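Local coordinates for protein transcriptional regulator (Bacillus halodurans, PDB 1Z4E) that adopts the GNAT acetyltransferase fold, may transfer acyl groups as other members of its family do, and is classed among transcriptional regulators, at the interface of chains A and B. Numbering follows the deposited sequence. Chains: chain A/B, transcriptional regulator.

The interface of chains A and B. Residues chain A 32-33, 41-42, 45; chain B 78, 81-82.
B:Gln81, in the short helix 79-82 of one subunit, lies across the ring of A:Tyr42 from helix 40-51 of the other, and shows how one residue can engage a partner through backbone and side chain together. Its CA sits over the ring face, 3.8 Å from the centroid, in a CH-pi contact. From there the side chain can be followed outward. CB faces A:Ser41, 3.7 Å from the hydroxyl OG. With CG anti to the carbonyl carbon (chi1 -59°), the chain turns toward the phenol end of the tyrosine, and CG comes 3.5 Å from A:Tyr42 OH. Beyond it the chain runs extended, bringing the amide carbon CD against A:Arg33 CB. At the tip, OE1 accepts a weak hydrogen bond from A:Arg33 NE; A:Arg33 is poorly ordered, and its guanidinium, modelled about 82° from the amide plane, is placed approximately. A water joins the same OE1 to A:Ser41 OG.

The backbone is gripped as well. B:Gln81 N donates to the carboxylate oxygen A:Glu32 OE1 over 2.9 Å, arriving on the syn side, 27° out of the carboxylate plane. The anti lone pair of OE1 faces the A:Tyr42 hydroxyl in a very short contact whose exact length is doubtful. That hydroxyl accepts from A:Arg33 N at 2.9 Å, so the ring is probably held by its phenol end while its face receives the partner. A:Ser41 OG makes a weak bond to B:Gln81 O. Alongside, A:Ala45 CB packs on B:Gly82 CA at 3.5 Å. Repeated by the two-fold axis with the chains exchanged, this patch docks the helix 79-82 of each subunit onto its neighbour and may stabilise a dimer.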
ATOM      1  N   GLU A  32      -8.275   7.237 -16.561  1.00 22.43           N
ATOM      2  CA  GLU A  32      -9.180   6.134 -16.855  1.00 23.21           C
ATOM      3  C   GLU A  32      -9.720   6.139 -18.281  1.00 25.00           C
ATOM      4  O   GLU A  32      -9.517   7.085 -19.041  1.00 23.63           O
ATOM      5  CB  GLU A  32     -10.349   6.150 -15.867  1.00 21.32           C
ATOM      6  CG  GLU A  32      -9.933   6.175 -14.404  1.00 22.10           C
ATOM      7  CD  GLU A  32      -9.071   4.983 -14.006  1.00 18.54           C
ATOM      8  OE1 GLU A  32      -9.102   3.943 -14.700  1.00 19.61           O
ATOM      9  OE2 GLU A  32      -8.369   5.080 -12.986  1.00 20.36           O
ATOM     10  N   ARG A  33     -10.409   5.062 -18.641  1.00 24.18           N
ATOM     11  CA  ARG A  33     -10.989   4.947 -19.970  1.00 24.86           C
ATOM     12  C   ARG A  33     -12.364   4.308 -19.862  1.00 23.48           C
ATOM     13  O   ARG A  33     -12.497   3.085 -19.870  1.00 24.25           O
ATOM     14  CB  ARG A  33     -10.096   4.094 -20.872  1.00 37.48           C
ATOM     15  CG  ARG A  33     -10.572   4.005 -22.318  1.00 41.08           C
ATOM     16  CD  ARG A  33      -9.779   2.962 -23.097  1.00 44.31           C
ATOM     17  NE  ARG A  33      -8.338   3.147 -22.948  1.00 50.99           N
ATOM     18  CZ  ARG A  33      -7.676   4.237 -23.327  1.00 58.46           C
ATOM     19  NH1 ARG A  33      -8.324   5.250 -23.886  1.00 58.90           N
ATOM     20  NH2 ARG A  33      -6.363   4.318 -23.140  1.00 56.28           N
ATOM     21  N   SER A  41      -8.980  -4.482 -19.754  1.00 18.91           N
ATOM     22  CA  SER A  41      -7.997  -4.267 -18.696  1.00 16.89           C
ATOM     23  C   SER A  41      -8.685  -4.164 -17.330  1.00 18.35           C
ATOM     24  O   SER A  41      -8.156  -4.648 -16.329  1.00 16.04           O
ATOM     25  CB  SER A  41      -7.188  -2.996 -18.971  1.00 21.53           C
ATOM     26  OG  SER A  41      -8.024  -1.855 -18.999  1.00 25.40           O
ATOM     27  N   TYR A  42      -9.860  -3.539 -17.285  1.00 15.96           N
ATOM     28  CA  TYR A  42     -10.603  -3.413 -16.026  1.00 17.36           C
ATOM     29  C   TYR A  42     -11.133  -4.783 -15.618  1.00 17.87           C
ATOM     30  O   TYR A  42     -11.191  -5.119 -14.432  1.00 17.53           O
ATOM     31  CB  TYR A  42     -11.790  -2.453 -16.171  1.00 15.89           C
ATOM     32  CG  TYR A  42     -11.426  -0.985 -16.264  1.00 16.42           C
ATOM     33  CD1 TYR A  42     -10.883  -0.310 -15.174  1.00 16.37           C
ATOM     34  CD2 TYR A  42     -11.632  -0.273 -17.445  1.00 15.93           C
ATOM     35  CE1 TYR A  42     -10.554   1.044 -15.257  1.00 14.25           C
ATOM     36  CE2 TYR A  42     -11.304   1.077 -17.543  1.00 13.40           C
ATOM     37  CZ  TYR A  42     -10.767   1.731 -16.446  1.00 15.48           C
ATOM     38  OH  TYR A  42     -10.447   3.064 -16.544  1.00 19.35           O
ATOM     39  N   ALA A  45      -8.350  -6.995 -14.171  1.00 19.05           N
ATOM     40  CA  ALA A  45      -8.024  -6.531 -12.828  1.00 17.71           C
ATOM     41  C   ALA A  45      -9.104  -6.985 -11.851  1.00 18.77           C
ATOM     42  O   ALA A  45      -8.798  -7.460 -10.758  1.00 18.52           O
ATOM     43  CB  ALA A  45      -7.896  -5.000 -12.810  1.00 15.71           C
TER
ATOM     44  N   LEU B  78      -8.256  -1.483  -9.742  1.00 19.70           N
ATOM     45  CA  LEU B  78      -9.149  -1.092 -10.830  1.00 21.69           C
ATOM     46  C   LEU B  78      -8.659   0.210 -11.457  1.00 19.18           C
ATOM     47  O   LEU B  78      -8.810   0.418 -12.657  1.00 16.53           O
ATOM     48  CB  LEU B  78     -10.574  -0.853 -10.328  1.00 24.36           C
ATOM     49  CG  LEU B  78     -11.606  -1.974 -10.374  1.00 29.05           C
ATOM     50  CD1 LEU B  78     -12.984  -1.361 -10.146  1.00 24.86           C
ATOM     51  CD2 LEU B  78     -11.565  -2.687 -11.724  1.00 29.36           C
ATOM     52  N   GLN B  81      -6.906   2.073 -15.296  1.00 20.43           N
ATOM     53  CA  GLN B  81      -7.350   1.054 -16.229  1.00 22.10           C
ATOM     54  C   GLN B  81      -6.869  -0.334 -15.819  1.00 23.14           C
ATOM     55  O   GLN B  81      -6.287  -1.064 -16.619  1.00 20.69           O
ATOM     56  CB  GLN B  81      -6.866   1.408 -17.642  1.00 18.91           C
ATOM     57  CG  GLN B  81      -7.381   2.761 -18.115  1.00 24.63           C
ATOM     58  CD  GLN B  81      -6.871   3.149 -19.492  1.00 25.38           C
ATOM     59  OE1 GLN B  81      -7.043   2.412 -20.463  1.00 25.97           O
ATOM     60  NE2 GLN B  81      -6.243   4.316 -19.582  1.00 25.04           N
ATOM     61  N   GLY B  82      -7.108  -0.687 -14.557  1.00 16.71           N
ATOM     62  CA  GLY B  82      -6.713  -1.998 -14.064  1.00 17.59           C
ATOM     63  C   GLY B  82      -5.220  -2.244 -13.959  1.00 18.25           C
ATOM     64  O   GLY B  82      -4.749  -3.354 -14.207  1.00 19.17           O
TER
HETATM   65  O   HOH W   1      -5.574  -5.308 -15.982  1.00 22.64           O
HETATM   66  O   HOH W   2      -7.367  -0.225 -21.071  1.00 31.68           O